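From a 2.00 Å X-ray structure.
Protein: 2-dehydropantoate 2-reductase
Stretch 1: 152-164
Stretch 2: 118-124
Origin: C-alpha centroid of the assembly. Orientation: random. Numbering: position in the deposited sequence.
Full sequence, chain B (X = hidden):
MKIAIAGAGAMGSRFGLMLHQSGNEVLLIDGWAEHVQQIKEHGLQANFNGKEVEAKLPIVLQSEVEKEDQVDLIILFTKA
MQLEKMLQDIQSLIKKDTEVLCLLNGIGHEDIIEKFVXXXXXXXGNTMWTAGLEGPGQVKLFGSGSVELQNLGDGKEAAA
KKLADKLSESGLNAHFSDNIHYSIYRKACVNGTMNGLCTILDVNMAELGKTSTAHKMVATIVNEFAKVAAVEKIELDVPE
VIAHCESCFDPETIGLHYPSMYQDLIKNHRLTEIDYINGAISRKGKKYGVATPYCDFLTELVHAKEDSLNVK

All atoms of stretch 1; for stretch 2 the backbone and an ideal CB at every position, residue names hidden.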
ATOM      1  N   LEU B 152     -16.076  25.960 -13.503  1.00 23.93           N
ATOM      2  CA  LEU B 152     -14.668  25.789 -13.126  1.00 26.45           C
ATOM      3  C   LEU B 152     -13.764  26.978 -13.419  1.00 27.79           C
ATOM      4  O   LEU B 152     -12.740  27.133 -12.760  1.00 28.28           O
ATOM      5  CB  LEU B 152     -14.082  24.567 -13.797  1.00 27.36           C
ATOM      6  CG  LEU B 152     -14.702  23.284 -13.287  1.00 28.40           C
ATOM      7  CD1 LEU B 152     -14.058  22.121 -14.008  1.00 29.79           C
ATOM      8  CD2 LEU B 152     -14.505  23.151 -11.792  1.00 29.63           C
ATOM      9  N   GLY B 153     -14.102  27.805 -14.397  1.00 28.35           N
ATOM     10  CA  GLY B 153     -13.223  28.925 -14.726  1.00 30.43           C
ATOM     11  C   GLY B 153     -13.555  30.184 -13.953  1.00 30.01           C
ATOM     12  O   GLY B 153     -14.724  30.508 -13.753  1.00 27.79           O
ATOM     13  N   ASP B 154     -12.513  30.911 -13.557  1.00 32.27           N
ATOM     14  CA  ASP B 154     -12.653  32.139 -12.775  1.00 32.64           C
ATOM     15  C   ASP B 154     -13.536  33.106 -13.523  1.00 32.03           C
ATOM     16  O   ASP B 154     -13.407  33.245 -14.737  1.00 33.34           O
ATOM     17  CB  ASP B 154     -11.283  32.817 -12.581  1.00 36.55           C
ATOM     18  CG  ASP B 154     -10.335  32.031 -11.690  1.00 38.15           C
ATOM     19  OD1 ASP B 154     -10.763  31.232 -10.825  1.00 40.03           O
ATOM     20  OD2 ASP B 154      -9.121  32.255 -11.830  1.00 43.62           O
ATOM     21  N   GLY B 155     -14.449  33.753 -12.809  1.00 31.02           N
ATOM     22  CA  GLY B 155     -15.285  34.793 -13.390  1.00 30.36           C
ATOM     23  C   GLY B 155     -16.414  34.320 -14.294  1.00 30.19           C
ATOM     24  O   GLY B 155     -17.053  35.141 -14.952  1.00 29.46           O
ATOM     25  N   LYS B 156     -16.690  33.016 -14.301  1.00 29.14           N
ATOM     26  CA  LYS B 156     -17.729  32.463 -15.151  1.00 29.27           C
ATOM     27  C   LYS B 156     -19.010  32.105 -14.376  1.00 29.67           C
ATOM     28  O   LYS B 156     -19.810  31.298 -14.849  1.00 27.43           O
ATOM     29  CB  LYS B 156     -17.202  31.235 -15.896  1.00 30.06           C
ATOM     30  CG  LYS B 156     -15.941  31.465 -16.723  1.00 30.58           C
ATOM     31  CD  LYS B 156     -16.050  32.593 -17.755  1.00 31.85           C
ATOM     32  CE  LYS B 156     -17.082  32.332 -18.836  1.00 32.70           C
ATOM     33  NZ  LYS B 156     -16.722  31.196 -19.734  1.00 33.14           N
ATOM     34  N   GLU B 157     -19.222  32.728 -13.214  1.00 29.39           N
ATOM     35  CA  GLU B 157     -20.442  32.494 -12.424  1.00 30.21           C
ATOM     36  C   GLU B 157     -21.705  32.918 -13.182  1.00 28.34           C
ATOM     37  O   GLU B 157     -22.698  32.200 -13.178  1.00 28.19           O
ATOM     38  CB  GLU B 157     -20.392  33.223 -11.065  1.00 31.59           C
ATOM     39  CG  GLU B 157     -19.526  32.546 -10.012  1.00 33.29           C
ATOM     40  CD  GLU B 157     -18.030  32.753 -10.205  1.00 35.28           C
ATOM     41  OE1 GLU B 157     -17.621  33.722 -10.885  1.00 35.67           O
ATOM     42  OE2 GLU B 157     -17.254  31.934  -9.658  1.00 37.18           O
ATOM     43  N   ALA B 158     -21.663  34.090 -13.813  1.00 27.65           N
ATOM     44  CA  ALA B 158     -22.787  34.596 -14.602  1.00 26.83           C
ATOM     45  C   ALA B 158     -23.119  33.650 -15.749  1.00 25.28           C
ATOM     46  O   ALA B 158     -24.283  33.328 -15.972  1.00 25.66           O
ATOM     47  CB  ALA B 158     -22.480  35.991 -15.139  1.00 27.28           C
ATOM     48  N   ALA B 159     -22.088  33.166 -16.431  1.00 23.49           N
ATOM     49  CA  ALA B 159     -22.260  32.171 -17.481  1.00 23.68           C
ATOM     50  C   ALA B 159     -22.879  30.853 -16.954  1.00 22.80           C
ATOM     51  O   ALA B 159     -23.718  30.253 -17.611  1.00 21.90           O
ATOM     52  CB  ALA B 159     -20.937  31.907 -18.179  1.00 23.13           C
ATOM     53  N   ALA B 160     -22.456  30.418 -15.774  1.00 22.30           N
ATOM     54  CA  ALA B 160     -23.015  29.217 -15.152  1.00 22.12           C
ATOM     55  C   ALA B 160     -24.490  29.422 -14.808  1.00 22.22           C
ATOM     56  O   ALA B 160     -25.306  28.511 -14.975  1.00 21.02           O
ATOM     57  CB  ALA B 160     -22.220  28.837 -13.911  1.00 22.37           C
ATOM     58  N   LYS B 161     -24.831  30.623 -14.339  1.00 23.77           N
ATOM     59  CA  LYS B 161     -26.219  30.944 -14.003  1.00 24.59           C
ATOM     60  C   LYS B 161     -27.115  30.942 -15.240  1.00 24.68           C
ATOM     61  O   LYS B 161     -28.249  30.456 -15.181  1.00 24.11           O
ATOM     62  CB  LYS B 161     -26.312  32.266 -13.229  1.00 25.90           C
ATOM     63  CG  LYS B 161     -25.814  32.135 -11.793  1.00 27.72           C
ATOM     64  CD  LYS B 161     -25.650  33.480 -11.103  1.00 30.30           C
ATOM     65  CE  LYS B 161     -24.970  33.317  -9.750  1.00 32.72           C
ATOM     66  NZ  LYS B 161     -24.684  34.626  -9.095  1.00 35.40           N
ATOM     67  N   LYS B 162     -26.611  31.465 -16.358  1.00 24.82           N
ATOM     68  CA  LYS B 162     -27.348  31.410 -17.630  1.00 24.79           C
ATOM     69  C   LYS B 162     -27.531  29.986 -18.132  1.00 23.01           C
ATOM     70  O   LYS B 162     -28.601  29.623 -18.625  1.00 22.19           O
ATOM     71  CB  LYS B 162     -26.633  32.241 -18.698  1.00 26.17           C
ATOM     72  CG  LYS B 162     -26.700  33.728 -18.425  1.00 28.63           C
ATOM     73  CD  LYS B 162     -26.096  34.493 -19.597  1.00 30.60           C
ATOM     74  CE  LYS B 162     -25.597  35.864 -19.178  1.00 32.57           C
ATOM     75  NZ  LYS B 162     -24.800  36.472 -20.272  1.00 34.37           N
ATOM     76  N   LEU B 163     -26.479  29.181 -18.030  1.00 21.84           N
ATOM     77  CA  LEU B 163     -26.567  27.780 -18.385  1.00 20.90           C
ATOM     78  C   LEU B 163     -27.662  27.096 -17.549  1.00 22.11           C
ATOM     79  O   LEU B 163     -28.493  26.360 -18.089  1.00 19.88           O
ATOM     80  CB  LEU B 163     -25.216  27.097 -18.182  1.00 20.65           C
ATOM     81  CG  LEU B 163     -25.116  25.609 -18.484  1.00 20.36           C
ATOM     82  CD1 LEU B 163     -25.674  25.322 -19.870  1.00 20.48           C
ATOM     83  CD2 LEU B 163     -23.678  25.115 -18.361  1.00 20.58           C
ATOM     84  N   ALA B 164     -27.670  27.377 -16.247  1.00 22.30           N
ATOM     85  CA  ALA B 164     -28.689  26.823 -15.360  1.00 23.97           C
ATOM     86  C   ALA B 164     -30.079  27.268 -15.814  1.00 25.21           C
ATOM     87  O   ALA B 164     -30.982  26.439 -15.912  1.00 23.82           O
ATOM     88  CB  ALA B 164     -28.434  27.223 -13.919  1.00 24.09           C
ATOM     89  N   UNK B 118     -10.924  24.871 -23.164  1.00 26.20           N
ATOM     90  CA  UNK B 118     -10.307  25.572 -22.032  1.00 26.32           C
ATOM     91  C   UNK B 118     -11.151  25.492 -20.754  1.00 25.39           C
ATOM     92  O   UNK B 118     -12.368  25.345 -20.819  1.00 24.84           O
ATOM     93  CB  UNK B 118     -10.074  27.039 -22.398  1.00 26.32           C
ATOM     94  N   UNK B 119     -10.476  25.600 -19.619  1.00 25.50           N
ATOM     95  CA  UNK B 119     -11.085  25.533 -18.307  1.00 25.86           C
ATOM     96  C   UNK B 119     -12.256  26.504 -18.146  1.00 25.12           C
ATOM     97  O   UNK B 119     -13.259  26.167 -17.516  1.00 25.83           O
ATOM     98  CB  UNK B 119     -10.028  25.814 -17.237  1.00 25.86           C
ATOM     99  N   UNK B 120     -12.135  27.694 -18.738  1.00 24.24           N
ATOM    100  CA  UNK B 120     -13.175  28.727 -18.662  1.00 23.52           C
ATOM    101  C   UNK B 120     -14.521  28.258 -19.236  1.00 22.16           C
ATOM    102  O   UNK B 120     -15.572  28.806 -18.897  1.00 20.64           O
ATOM    103  CB  UNK B 120     -12.711  29.981 -19.406  1.00 23.52           C
ATOM    104  N   UNK B 121     -14.485  27.239 -20.087  1.00 21.88           N
ATOM    105  CA  UNK B 121     -15.702  26.712 -20.708  1.00 22.00           C
ATOM    106  C   UNK B 121     -16.190  25.392 -20.101  1.00 21.38           C
ATOM    107  O   UNK B 121     -17.073  24.737 -20.673  1.00 19.82           O
ATOM    108  CB  UNK B 121     -15.460  26.515 -22.206  1.00 22.00           C
ATOM    109  N   UNK B 122     -15.632  25.010 -18.953  1.00 20.31           N
ATOM    110  CA  UNK B 122     -16.006  23.736 -18.311  1.00 20.17           C
ATOM    111  C   UNK B 122     -16.868  23.996 -17.080  1.00 19.41           C
ATOM    112  O   UNK B 122     -16.566  24.880 -16.256  1.00 17.37           O
ATOM    113  CB  UNK B 122     -14.760  22.938 -17.921  1.00 20.17           C
ATOM    114  N   UNK B 123     -17.940  23.211 -16.967  1.00 19.41           N
ATOM    115  CA  UNK B 123     -18.872  23.315 -15.861  1.00 19.14           C
ATOM    116  C   UNK B 123     -19.080  21.917 -15.278  1.00 19.83           C
ATOM    117  O   UNK B 123     -19.044  20.921 -15.998  1.00 18.94           O
ATOM    118  CB  UNK B 123     -20.197  23.934 -16.310  1.00 19.14           C
ATOM    119  N   UNK B 124     -19.253  21.854 -13.965  1.00 20.12           N
ATOM    120  CA  UNK B 124     -19.424  20.580 -13.266  1.00 21.55           C
ATOM    121  C   UNK B 124     -20.758  20.604 -12.554  1.00 21.85           C
ATOM    122  O   UNK B 124     -21.166  21.647 -12.037  1.00 20.18           O
ATOM    123  CB  UNK B 124     -18.283  20.321 -12.280  1.00 21.55           C
TER

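Position 118 has nothing of stretch 1 within 5.5 Å of its ideal CB, so many residues would serve; it is Pro118.

At position 119 CA-to-CB points sideways, with the ideal CB 5.1 Å from Gly153 CA. The backbone of Gly153 leaves little to grip, but Leu152 is within reach of a flexible apolar side chain. Met119 fits: its SD lies 3.9 Å from Leu152 CB.

The closest approach of CA atoms is at position 120, whose CA lies 3.9 Å from Gly153 CA. An ideal CB on Gly153 would fall 2.5 Å from that CA, a clash, so the approach depends on glycine in stretch 1. Lys156 NZ donates a hydrogen bond to the carbonyl O of position 120 at 2.8 Å, a bond indifferent to the side chain. With the ideal CB sideways and 4.2 Å from Lys156 NZ, a polar or acidic residue would suit. Glu120 places OE2 4.1 Å from Lys156 NZ, near enough for attraction but beyond a salt bridge.

At position 121 CA-to-CB points away, and the ideal CB is 5.4 Å from Lys156 NZ; small or polar residues are plausible. It is Asn121, whose end turns back, bringing ND2 to 3.6 Å from Lys156 NZ without a hydrogen bond.

Position 122 lies in the strand. Its O accepts a hydrogen bond from Leu152 N at 3.0 Å and a nearly straight 167°, while its ideal CB, sideways, lies 4.1 Å from Leu152 CD1. Valine, leucine or isoleucine would serve. Ile122 sets CG2 3.6 Å from Leu152 CD1. A water links the backbones, donating to Glu120 O and Ile122 O and accepting from Gly153 N.

From position 123 CA-to-CB points away, yet the ideal CB is 4.2 Å from Leu163 CD2, and Ala159 and Ala160 present small methyls along the helix. A long or aromatic side chain that bends back could fill this space. Tyr123 does so with chi1 in m: Leu163 CD2 sits over one ring face, 4.2 Å from the centroid of the Tyr123 ring in a CH-pi contact, Ala160 CB is 3.7 Å from Tyr123 CE1, and Ala159 CB is 3.2 Å from Tyr123 OH. That hydroxyl is hydrogen-bonded elsewhere in the structure.

Position 124 points sideways, its ideal CB 4.7 Å from Leu152 CD2, inviting a branched or longer apolar residue. Ile124 extends CD1 to 3.7 Å from Leu152 CD2.

Stretch 2, residues 118-124: PMENIYI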
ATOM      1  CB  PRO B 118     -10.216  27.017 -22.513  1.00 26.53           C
ATOM      2  CG  PRO B 118     -11.239  27.134 -23.587  1.00 27.28           C
ATOM      3  CD  PRO B 118     -11.280  25.793 -24.252  1.00 26.97           C
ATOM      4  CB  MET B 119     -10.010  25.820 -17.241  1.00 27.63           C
ATOM      5  CG  MET B 119     -10.378  25.402 -15.830  1.00 28.58           C
ATOM      6  SD  MET B 119     -10.800  23.658 -15.683  1.00 31.61           S
ATOM      7  CE  MET B 119      -9.285  22.816 -16.146  1.00 31.52           C
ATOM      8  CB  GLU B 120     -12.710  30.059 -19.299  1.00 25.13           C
ATOM      9  CG  GLU B 120     -13.020  30.238 -20.783  1.00 25.20           C
ATOM     10  CD  GLU B 120     -12.524  31.553 -21.390  1.00 26.68           C
ATOM     11  OE1 GLU B 120     -11.298  31.709 -21.573  1.00 26.94           O
ATOM     12  OE2 GLU B 120     -13.358  32.418 -21.730  1.00 26.27           O
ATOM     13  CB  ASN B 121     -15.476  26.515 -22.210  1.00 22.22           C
ATOM     14  CG  ASN B 121     -15.413  27.828 -22.991  1.00 23.54           C
ATOM     15  OD1 ASN B 121     -14.893  27.870 -24.114  1.00 24.44           O
ATOM     16  ND2 ASN B 121     -15.977  28.887 -22.432  1.00 23.02           N
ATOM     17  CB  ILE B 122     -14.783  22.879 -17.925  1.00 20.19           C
ATOM     18  CG1 ILE B 122     -13.915  22.611 -19.151  1.00 20.68           C
ATOM     19  CG2 ILE B 122     -15.231  21.542 -17.335  1.00 20.53           C
ATOM     20  CD1 ILE B 122     -12.618  21.883 -18.859  1.00 21.60           C
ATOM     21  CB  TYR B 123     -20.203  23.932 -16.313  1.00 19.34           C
ATOM     22  CG  TYR B 123     -20.050  25.307 -16.934  1.00 19.56           C
ATOM     23  CD1 TYR B 123     -20.218  26.456 -16.173  1.00 20.42           C
ATOM     24  CD2 TYR B 123     -19.694  25.448 -18.275  1.00 20.25           C
ATOM     25  CE1 TYR B 123     -20.052  27.708 -16.727  1.00 21.29           C
ATOM     26  CE2 TYR B 123     -19.522  26.695 -18.848  1.00 21.19           C
ATOM     27  CZ  TYR B 123     -19.714  27.822 -18.068  1.00 22.23           C
ATOM     28  OH  TYR B 123     -19.535  29.056 -18.611  1.00 24.86           O
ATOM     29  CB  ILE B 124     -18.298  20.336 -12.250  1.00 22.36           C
ATOM     30  CG1 ILE B 124     -18.059  21.571 -11.368  1.00 22.80           C
ATOM     31  CG2 ILE B 124     -17.021  19.971 -12.978  1.00 22.68           C
ATOM     32  CD1 ILE B 124     -17.237  21.280 -10.132  1.00 23.37           C
TER
HETATM   33  O   HOH W   1     -16.316  27.684 -16.397  1.00 18.05           O
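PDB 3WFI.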